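Local structure of outer membrane usher protein PapC (Escherichia coli, 3L48) at residues Phe24-Thr29 against Val58-Lys63; Ala12-Ala17 against Gly43-Ser48; Pro52-Ser57 against Val68-Thr73. The protein forms an outer-membrane pore through which pilus subunits are exported and assembled, the chain here being its C-terminal domain. All blocks are in the same frame, centred on the assembly; numbering follows the deposited sequence.

Contact 1: Phe24-Thr29 against Val58-Lys63; sequences FGASVT and VNWDGK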
loop_
_atom_site.group_PDB
_atom_site.type_symbol
_atom_site.label_atom_id
_atom_site.label_comp_id
_atom_site.label_asym_id
_atom_site.label_seq_id
_atom_site.Cartn_x
_atom_site.Cartn_y
_atom_site.Cartn_z
ATOM N N PHE A 24 -9.732 7.535 -1.764
ATOM C CA PHE A 24 -10.207 6.822 -2.942
ATOM C C PHE A 24 -9.512 7.347 -4.199
ATOM O O PHE A 24 -9.655 8.517 -4.551
ATOM C CB PHE A 24 -11.721 7.034 -3.046
ATOM C CG PHE A 24 -12.381 6.290 -4.172
ATOM C CD1 PHE A 24 -12.623 6.915 -5.385
ATOM C CD2 PHE A 24 -12.796 4.979 -4.007
ATOM C CE1 PHE A 24 -13.248 6.239 -6.419
ATOM C CE2 PHE A 24 -13.421 4.296 -5.040
ATOM C CZ PHE A 24 -13.647 4.931 -6.247
ATOM N N GLY A 25 -8.754 6.487 -4.873
ATOM C CA GLY A 25 -8.101 6.878 -6.110
ATOM C C GLY A 25 -6.610 7.125 -5.977
ATOM O O GLY A 25 -5.938 7.434 -6.959
ATOM N N ALA A 26 -6.090 7.002 -4.759
ATOM C CA ALA A 26 -4.651 7.093 -4.539
ATOM C C ALA A 26 -3.958 5.907 -5.211
ATOM O O ALA A 26 -4.550 4.840 -5.358
ATOM C CB ALA A 26 -4.343 7.111 -3.050
ATOM N N SER A 27 -2.709 6.092 -5.622
ATOM C CA SER A 27 -1.956 5.001 -6.233
ATOM C C SER A 27 -0.917 4.430 -5.275
ATOM O O SER A 27 -0.385 5.139 -4.424
ATOM C CB SER A 27 -1.279 5.462 -7.525
ATOM O OG SER A 27 -0.309 6.455 -7.253
ATOM N N VAL A 28 -0.632 3.142 -5.424
ATOM C CA VAL A 28 0.373 2.473 -4.611
ATOM C C VAL A 28 1.483 1.974 -5.527
ATOM O O VAL A 28 1.229 1.231 -6.476
ATOM C CB VAL A 28 -0.224 1.282 -3.845
ATOM C CG1 VAL A 28 0.797 0.718 -2.871
ATOM C CG2 VAL A 28 -1.482 1.708 -3.109
ATOM N N THR A 29 2.713 2.384 -5.245
ATOM C CA THR A 29 3.830 2.076 -6.128
ATOM C C THR A 29 4.953 1.366 -5.389
ATOM O O THR A 29 5.182 1.603 -4.201
ATOM C CB THR A 29 4.394 3.348 -6.788
ATOM O OG1 THR A 29 4.760 4.287 -5.773
ATOM C CG2 THR A 29 3.355 3.981 -7.705
ATOM N N VAL A 58 2.515 5.414 -1.129
ATOM C CA VAL A 58 1.132 5.709 -1.462
ATOM C C VAL A 58 1.035 7.155 -1.922
ATOM O O VAL A 58 1.396 8.075 -1.191
ATOM C CB VAL A 58 0.210 5.479 -0.258
ATOM C CG1 VAL A 58 -1.237 5.755 -0.634
ATOM C CG2 VAL A 58 0.374 4.055 0.250
ATOM N N ASN A 59 0.549 7.353 -3.141
ATOM C CA ASN A 59 0.564 8.676 -3.745
ATOM C C ASN A 59 -0.821 9.263 -3.969
ATOM O O ASN A 59 -1.738 8.570 -4.409
ATOM C CB ASN A 59 1.315 8.633 -5.078
ATOM C CG ASN A 59 2.507 7.699 -5.043
ATOM O OD1 ASN A 59 2.440 6.567 -5.530
ATOM N ND2 ASN A 59 3.604 8.162 -4.455
ATOM N N TRP A 60 -0.962 10.545 -3.645
ATOM C CA TRP A 60 -2.103 11.337 -4.087
ATOM C C TRP A 60 -1.754 12.822 -4.054
ATOM O O TRP A 60 -0.792 13.221 -3.401
ATOM C CB TRP A 60 -3.375 11.024 -3.284
ATOM C CG TRP A 60 -3.389 11.492 -1.863
ATOM C CD1 TRP A 60 -3.797 12.713 -1.401
ATOM C CD2 TRP A 60 -3.017 10.728 -0.707
ATOM N NE1 TRP A 60 -3.688 12.758 -0.028
ATOM C CE2 TRP A 60 -3.213 11.559 0.419
ATOM C CE3 TRP A 60 -2.537 9.428 -0.518
ATOM C CZ2 TRP A 60 -2.935 11.127 1.716
ATOM C CZ3 TRP A 60 -2.263 9.006 0.770
ATOM C CH2 TRP A 60 -2.465 9.852 1.871
ATOM N N ASP A 61 -2.529 13.628 -4.773
ATOM C CA ASP A 61 -2.246 15.053 -4.908
ATOM C C ASP A 61 -0.831 15.266 -5.430
ATOM O O ASP A 61 -0.082 16.094 -4.910
ATOM C CB ASP A 61 -2.453 15.781 -3.578
ATOM C CG ASP A 61 -3.916 15.846 -3.172
ATOM O OD1 ASP A 61 -4.782 15.556 -4.025
ATOM O OD2 ASP A 61 -4.201 16.191 -2.004
ATOM N N GLY A 62 -0.475 14.499 -6.457
ATOM C CA GLY A 62 0.816 14.615 -7.114
ATOM C C GLY A 62 2.003 14.531 -6.177
ATOM O O GLY A 62 2.991 15.244 -6.352
ATOM N N LYS A 63 1.920 13.645 -5.192
ATOM C CA LYS A 63 2.939 13.582 -4.155
ATOM C C LYS A 63 2.940 12.250 -3.407
ATOM O O LYS A 63 1.887 11.652 -3.180
ATOM C CB LYS A 63 2.725 14.741 -3.176
ATOM C CG LYS A 63 3.413 14.595 -1.834
ATOM C CD LYS A 63 3.249 15.867 -1.014
ATOM C CE LYS A 63 3.719 15.677 0.419
ATOM N NZ LYS A 63 5.117 15.159 0.489
#
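Asn59 and Ser27 form an antiparallel, hydrogen-bonded pair between neighbouring strands, 27-29 and 55-59, in one sheet of the Ig-like fold of the usher's C-terminal domain. Two backbone bonds join them. Ser27 N donates to Asn59 O at 2.9 Å, and Asn59 N returns a bond to Ser27 O that is almost straight, with 174° at the hydrogen. Ser27 O also receives a CA-H...O contact from Val58 CA at 3.4 Å, so this carbonyl is approached by two consecutive residues of the partner strand.

Asn59, which loses more surface here than any other residue of the two segments, lays its side chain over the face carrying Ser27. Asn59 CB is 3.5 Å from Ser27 OG, and the side chain of Asn59 crosses that of Thr29 at about a right angle. The hydroxyl of Thr29 is hydrogen-bonded to Ser57 OG, two residues earlier on the strand of Asn59. An alanine in place of Asn59 would probably open a gap beside the Ser27 and Thr29 side chains, though the backbone pair need not be affected. Ser27 also lies near a bound cobalt ion, its side chain about 6 Å away.

The other face is apolar. Val28 and Val58 form a non-hydrogen-bonded pair whose closest methyls, Val28 CG2 and Val58 CG2, stand 4.5 Å apart. Val58 CG1, anti to the backbone N (chi1 -178°), runs beside Ala26 and sits in plane at the edge of the Trp60 ring. Just before the strand of Ser27, buried Ala26 finishes this patch: its CB is 4.2 Å from Val58 CG1 and 3.9 Å from Trp60 CE3, approaching the indole obliquely.

Contact 2: Ala12-Ala17 against Gly43-Ser48; sequences AILRLA and GLAWLS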
loop_
_atom_site.group_PDB
_atom_site.type_symbol
_atom_site.label_atom_id
_atom_site.label_comp_id
_atom_site.label_asym_id
_atom_site.label_seq_id
_atom_site.Cartn_x
_atom_site.Cartn_y
_atom_site.Cartn_z
ATOM N N ALA A 12 -4.663 -5.256 0.848
ATOM C CA ALA A 12 -4.084 -4.351 1.834
ATOM C C ALA A 12 -5.110 -3.424 2.475
ATOM O O ALA A 12 -5.848 -2.717 1.787
ATOM C CB ALA A 12 -2.951 -3.539 1.214
ATOM N N ILE A 13 -5.154 -3.444 3.803
ATOM C CA ILE A 13 -5.950 -2.487 4.552
ATOM C C ILE A 13 -5.025 -1.355 4.982
ATOM O O ILE A 13 -4.208 -1.514 5.890
ATOM C CB ILE A 13 -6.609 -3.131 5.787
ATOM C CG1 ILE A 13 -7.368 -4.401 5.389
ATOM C CG2 ILE A 13 -7.545 -2.140 6.479
ATOM C CD1 ILE A 13 -8.431 -4.173 4.334
ATOM N N LEU A 14 -5.144 -0.217 4.311
ATOM C CA LEU A 14 -4.244 0.907 4.537
ATOM C C LEU A 14 -4.800 1.917 5.538
ATOM O O LEU A 14 -5.931 2.386 5.402
ATOM C CB LEU A 14 -3.961 1.626 3.219
ATOM C CG LEU A 14 -3.362 0.826 2.062
ATOM C CD1 LEU A 14 -3.427 1.641 0.780
ATOM C CD2 LEU A 14 -1.933 0.439 2.373
ATOM N N ARG A 15 -4.001 2.246 6.547
ATOM C CA ARG A 15 -4.337 3.326 7.468
ATOM C C ARG A 15 -3.075 4.086 7.854
ATOM O O ARG A 15 -2.024 3.484 8.073
ATOM C CB ARG A 15 -5.043 2.797 8.723
ATOM C CG ARG A 15 -6.335 2.042 8.447
ATOM C CD ARG A 15 -7.281 2.102 9.639
ATOM N NE ARG A 15 -7.929 3.405 9.756
ATOM C CZ ARG A 15 -9.242 3.598 9.705
ATOM N NH1 ARG A 15 -10.063 2.573 9.547
ATOM N NH2 ARG A 15 -9.734 4.821 9.818
ATOM N N LEU A 16 -3.179 5.409 7.925
ATOM C CA LEU A 16 -2.052 6.239 8.321
ATOM C C LEU A 16 -1.809 6.098 9.817
ATOM O O LEU A 16 -2.663 5.588 10.550
ATOM C CB LEU A 16 -2.279 7.707 7.947
ATOM C CG LEU A 16 -1.945 8.100 6.504
ATOM C CD1 LEU A 16 -2.922 7.462 5.529
ATOM C CD2 LEU A 16 -1.951 9.616 6.349
ATOM N N ALA A 17 -0.637 6.542 10.262
ATOM C CA ALA A 17 -0.284 6.496 11.676
ATOM C C ALA A 17 -1.307 7.235 12.534
ATOM O O ALA A 17 -1.533 6.876 13.689
ATOM C CB ALA A 17 1.118 7.069 11.900
ATOM N N GLY A 43 -9.929 2.790 2.467
ATOM C CA GLY A 43 -8.504 2.521 2.551
ATOM C C GLY A 43 -8.061 1.146 2.077
ATOM O O GLY A 43 -6.923 0.742 2.314
ATOM N N LEU A 44 -8.951 0.428 1.400
ATOM C CA LEU A 44 -8.618 -0.893 0.873
ATOM C C LEU A 44 -7.909 -0.790 -0.479
ATOM O O LEU A 44 -8.347 -0.052 -1.363
ATOM C CB LEU A 44 -9.885 -1.750 0.754
ATOM C CG LEU A 44 -9.800 -3.096 0.029
ATOM C CD1 LEU A 44 -8.813 -4.033 0.707
ATOM C CD2 LEU A 44 -11.177 -3.742 -0.058
ATOM N N ALA A 45 -6.812 -1.528 -0.634
ATOM C CA ALA A 45 -6.092 -1.572 -1.907
ATOM C C ALA A 45 -5.615 -2.978 -2.264
ATOM O O ALA A 45 -4.776 -3.551 -1.571
ATOM C CB ALA A 45 -4.910 -0.609 -1.891
ATOM N N TRP A 46 -6.147 -3.525 -3.352
ATOM C CA TRP A 46 -5.659 -4.793 -3.880
ATOM C C TRP A 46 -4.377 -4.557 -4.665
ATOM O O TRP A 46 -4.372 -3.824 -5.656
ATOM C CB TRP A 46 -6.711 -5.441 -4.780
ATOM C CG TRP A 46 -7.836 -6.066 -4.027
ATOM C CD1 TRP A 46 -8.229 -5.781 -2.747
ATOM C CD2 TRP A 46 -8.727 -7.080 -4.507
ATOM N NE1 TRP A 46 -9.305 -6.561 -2.402
ATOM C CE2 TRP A 46 -9.631 -7.362 -3.460
ATOM C CE3 TRP A 46 -8.845 -7.773 -5.714
ATOM C CZ2 TRP A 46 -10.642 -8.313 -3.594
ATOM C CZ3 TRP A 46 -9.848 -8.715 -5.840
ATOM C CH2 TRP A 46 -10.733 -8.977 -4.787
ATOM N N LEU A 47 -3.291 -5.177 -4.221
ATOM C CA LEU A 47 -1.991 -4.966 -4.843
ATOM C C LEU A 47 -1.513 -6.197 -5.615
ATOM O O LEU A 47 -1.529 -7.315 -5.097
ATOM C CB LEU A 47 -0.961 -4.571 -3.787
ATOM C CG LEU A 47 -1.365 -3.418 -2.866
ATOM C CD1 LEU A 47 -0.362 -3.258 -1.738
ATOM C CD2 LEU A 47 -1.507 -2.123 -3.646
ATOM N N SER A 48 -1.091 -5.980 -6.856
ATOM C CA SER A 48 -0.571 -7.053 -7.697
ATOM C C SER A 48 0.953 -7.016 -7.742
ATOM O O SER A 48 1.557 -5.941 -7.773
ATOM C CB SER A 48 -1.116 -6.932 -9.124
ATOM O OG SER A 48 -2.531 -6.974 -9.149
#
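Ala12 and Ala45 form a hydrogen-bonded antiparallel pair where strands 12-16 and 44-47 run side by side, their axes 4.9 Å apart and their directions 135° from one another. Ala45 N donates to Ala12 O, and Ala12 N to Ala45 O. Leu14 N adds a bond of 2.8 Å to Gly43 O. Gly43 has a positive phi, and a CB on it would run into Leu14 O, so this position before the strand suits glycine.

On one face, Ile13 CD1 and Leu44 CD1 touch at 3.6 Å, the two side chains crossing obliquely. Leu44 CG is anti to the backbone N (chi1 171°), and its CD1 also lies 3.4 Å from Ala12 O. The face bearing the alanines is buried: Ala45 CB receives Leu14 CD1 at 3.8 Å, and Ala12 CB packs on Leu47 CD1 at 3.9 Å.

Strand 10-16 is the middle strand of the three-stranded sheet of the Ig-like fold. Strand 44-47 is at one edge, and on the other side strand 78-84 runs parallel to strand 10-16, bonded to Ile13 through Leu80 and Leu82, while the side chains of Ala12 and Leu14 both touch Leu82.

Contact 3: Pro52-Ser57 against Val68-Thr73; sequences PGETLS and VNVPET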
loop_
_atom_site.group_PDB
_atom_site.type_symbol
_atom_site.label_atom_id
_atom_site.label_comp_id
_atom_site.label_asym_id
_atom_site.label_seq_id
_atom_site.Cartn_x
_atom_site.Cartn_y
_atom_site.Cartn_z
ATOM N N PRO A 52 7.510 -9.378 -1.016
ATOM C CA PRO A 52 7.589 -9.377 0.449
ATOM C C PRO A 52 8.844 -8.656 0.934
ATOM O O PRO A 52 9.941 -8.953 0.466
ATOM C CB PRO A 52 7.669 -10.867 0.793
ATOM C CG PRO A 52 7.004 -11.557 -0.360
ATOM C CD PRO A 52 7.357 -10.736 -1.568
ATOM N N GLY A 53 8.678 -7.710 1.851
ATOM C CA GLY A 53 9.809 -7.004 2.423
ATOM C C GLY A 53 10.094 -5.645 1.808
ATOM O O GLY A 53 10.875 -4.867 2.356
ATOM N N GLU A 54 9.466 -5.348 0.673
ATOM C CA GLU A 54 9.729 -4.087 -0.012
ATOM C C GLU A 54 8.986 -2.918 0.627
ATOM O O GLU A 54 8.082 -3.107 1.441
ATOM C CB GLU A 54 9.377 -4.184 -1.498
ATOM C CG GLU A 54 7.891 -4.137 -1.797
ATOM C CD GLU A 54 7.602 -4.014 -3.283
ATOM O OE1 GLU A 54 8.319 -3.253 -3.967
ATOM O OE2 GLU A 54 6.655 -4.670 -3.766
ATOM N N THR A 55 9.385 -1.708 0.254
ATOM C CA THR A 55 8.726 -0.496 0.724
ATOM C C THR A 55 7.864 0.093 -0.383
ATOM O O THR A 55 8.356 0.402 -1.468
ATOM C CB THR A 55 9.746 0.568 1.178
ATOM O OG1 THR A 55 10.523 0.054 2.267
ATOM C CG2 THR A 55 9.030 1.840 1.627
ATOM N N LEU A 56 6.574 0.242 -0.110
ATOM C CA LEU A 56 5.667 0.828 -1.082
ATOM C C LEU A 56 5.379 2.271 -0.704
ATOM O O LEU A 56 5.384 2.627 0.474
ATOM C CB LEU A 56 4.358 0.040 -1.147
ATOM C CG LEU A 56 4.455 -1.464 -1.421
ATOM C CD1 LEU A 56 3.064 -2.059 -1.601
ATOM C CD2 LEU A 56 5.316 -1.745 -2.642
ATOM N N SER A 57 5.136 3.104 -1.707
ATOM C CA SER A 57 4.722 4.474 -1.454
ATOM C C SER A 57 3.280 4.665 -1.912
ATOM O O SER A 57 2.867 4.128 -2.941
ATOM C CB SER A 57 5.654 5.471 -2.147
ATOM O OG SER A 57 5.403 5.517 -3.537
ATOM N N VAL A 68 4.709 2.349 3.266
ATOM C CA VAL A 68 4.422 1.156 4.047
ATOM C C VAL A 68 5.533 0.135 3.847
ATOM O O VAL A 68 6.170 0.096 2.799
ATOM C CB VAL A 68 3.079 0.510 3.632
ATOM C CG1 VAL A 68 1.941 1.519 3.734
ATOM C CG2 VAL A 68 3.177 -0.039 2.226
ATOM N N ASN A 69 5.767 -0.679 4.868
ATOM C CA ASN A 69 6.724 -1.769 4.772
ATOM C C ASN A 69 5.993 -3.100 4.672
ATOM O O ASN A 69 5.361 -3.545 5.631
ATOM C CB ASN A 69 7.665 -1.768 5.980
ATOM C CG ASN A 69 8.420 -0.464 6.128
ATOM O OD1 ASN A 69 8.463 0.123 7.209
ATOM N ND2 ASN A 69 9.019 0.001 5.038
ATOM N N VAL A 70 6.064 -3.725 3.504
ATOM C CA VAL A 70 5.424 -5.018 3.311
ATOM C C VAL A 70 6.173 -6.074 4.108
ATOM O O VAL A 70 7.362 -6.292 3.883
ATOM C CB VAL A 70 5.403 -5.423 1.831
ATOM C CG1 VAL A 70 4.735 -6.781 1.662
ATOM C CG2 VAL A 70 4.686 -4.365 1.003
ATOM N N PRO A 71 5.483 -6.727 5.054
ATOM C CA PRO A 71 6.117 -7.760 5.879
ATOM C C PRO A 71 6.827 -8.810 5.024
ATOM O O PRO A 71 6.367 -9.137 3.927
ATOM C CB PRO A 71 4.933 -8.387 6.623
ATOM C CG PRO A 71 3.918 -7.296 6.688
ATOM C CD PRO A 71 4.062 -6.541 5.396
ATOM N N GLU A 72 7.946 -9.322 5.524
ATOM C CA GLU A 72 8.718 -10.328 4.811
ATOM C C GLU A 72 7.904 -11.612 4.688
ATOM O O GLU A 72 8.176 -12.456 3.831
ATOM C CB GLU A 72 10.020 -10.616 5.562
ATOM C CG GLU A 72 11.207 -10.918 4.667
ATOM C CD GLU A 72 11.824 -9.662 4.083
ATOM O OE1 GLU A 72 11.768 -9.492 2.847
ATOM O OE2 GLU A 72 12.366 -8.846 4.860
ATOM N N THR A 73 6.900 -11.750 5.548
ATOM C CA THR A 73 6.091 -12.962 5.603
ATOM C C THR A 73 4.814 -12.872 4.773
ATOM O O THR A 73 3.963 -13.756 4.841
ATOM C CB THR A 73 5.721 -13.313 7.050
ATOM O OG1 THR A 73 5.141 -12.167 7.683
ATOM C CG2 THR A 73 6.957 -13.736 7.819
HETATM O O HOH W 1 11.925 -5.764 4.799
#
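Leu56 and Val68 exchange two backbone hydrogen bonds, each 2.9 Å, Leu56 N to Val68 O and Val68 N to Leu56 O, as the segments run antiparallel. Pairing continues past the strand ends: Val70 N donates to Glu54 O at 3.0 Å, and Gly53 N makes weak bonds to the carbonyls of Val70 and Pro71.

Val68 CG1 is anti to the carbonyl carbon (chi1 -56°), which leaves CG2 between the backbone N and the carbonyl carbon, 3.6 Å from Leu56 CB. Leu56 CG packs in turn on Val70 CG2 at 3.8 Å, making a small apolar row. Over the other face, Thr55 and Asn69 lie side by side, pointing the same way.

Glu72 folds back over Gly53, with OE1 3.2 Å from Gly53 CA, where a side chain would collide with it. That oxygen is also 3.0 Å from Pro52 O, two acceptors that do not bond and would probably repel each other. A water donates to both Glu72 OE2 and Gly53 O, tying the carboxylate to the turn.

Val68 and Pro71 also touch strand 78-84 of the other sheet. The whole is the open end of a beta hairpin, strands 55-59 and 64-69, at the edge of an Ig-like sandwich.

Overall arrangement
Contact 2 lies deepest, its centre about 5 Å from that of the chain, and belongs to the three-stranded sheet; beyond the backbone bonds its side chains are aliphatic. Contacts 1 and 3 share strand 55-59 in the facing four-stranded sheet, but their centres are about 17 Å apart, on opposite sides of the chain's centre. Both are partly buried, with polar residues on one face and apolar ones on the other; contact 3 adds a carboxylate and a water at its exposed end. Leu47 is one of the residues through which the sheets meet: its CD2 is 3.6 Å from Val28 CB and its CD1 is 3.6 Å from Leu56 CD1, joining all three contacts in one core.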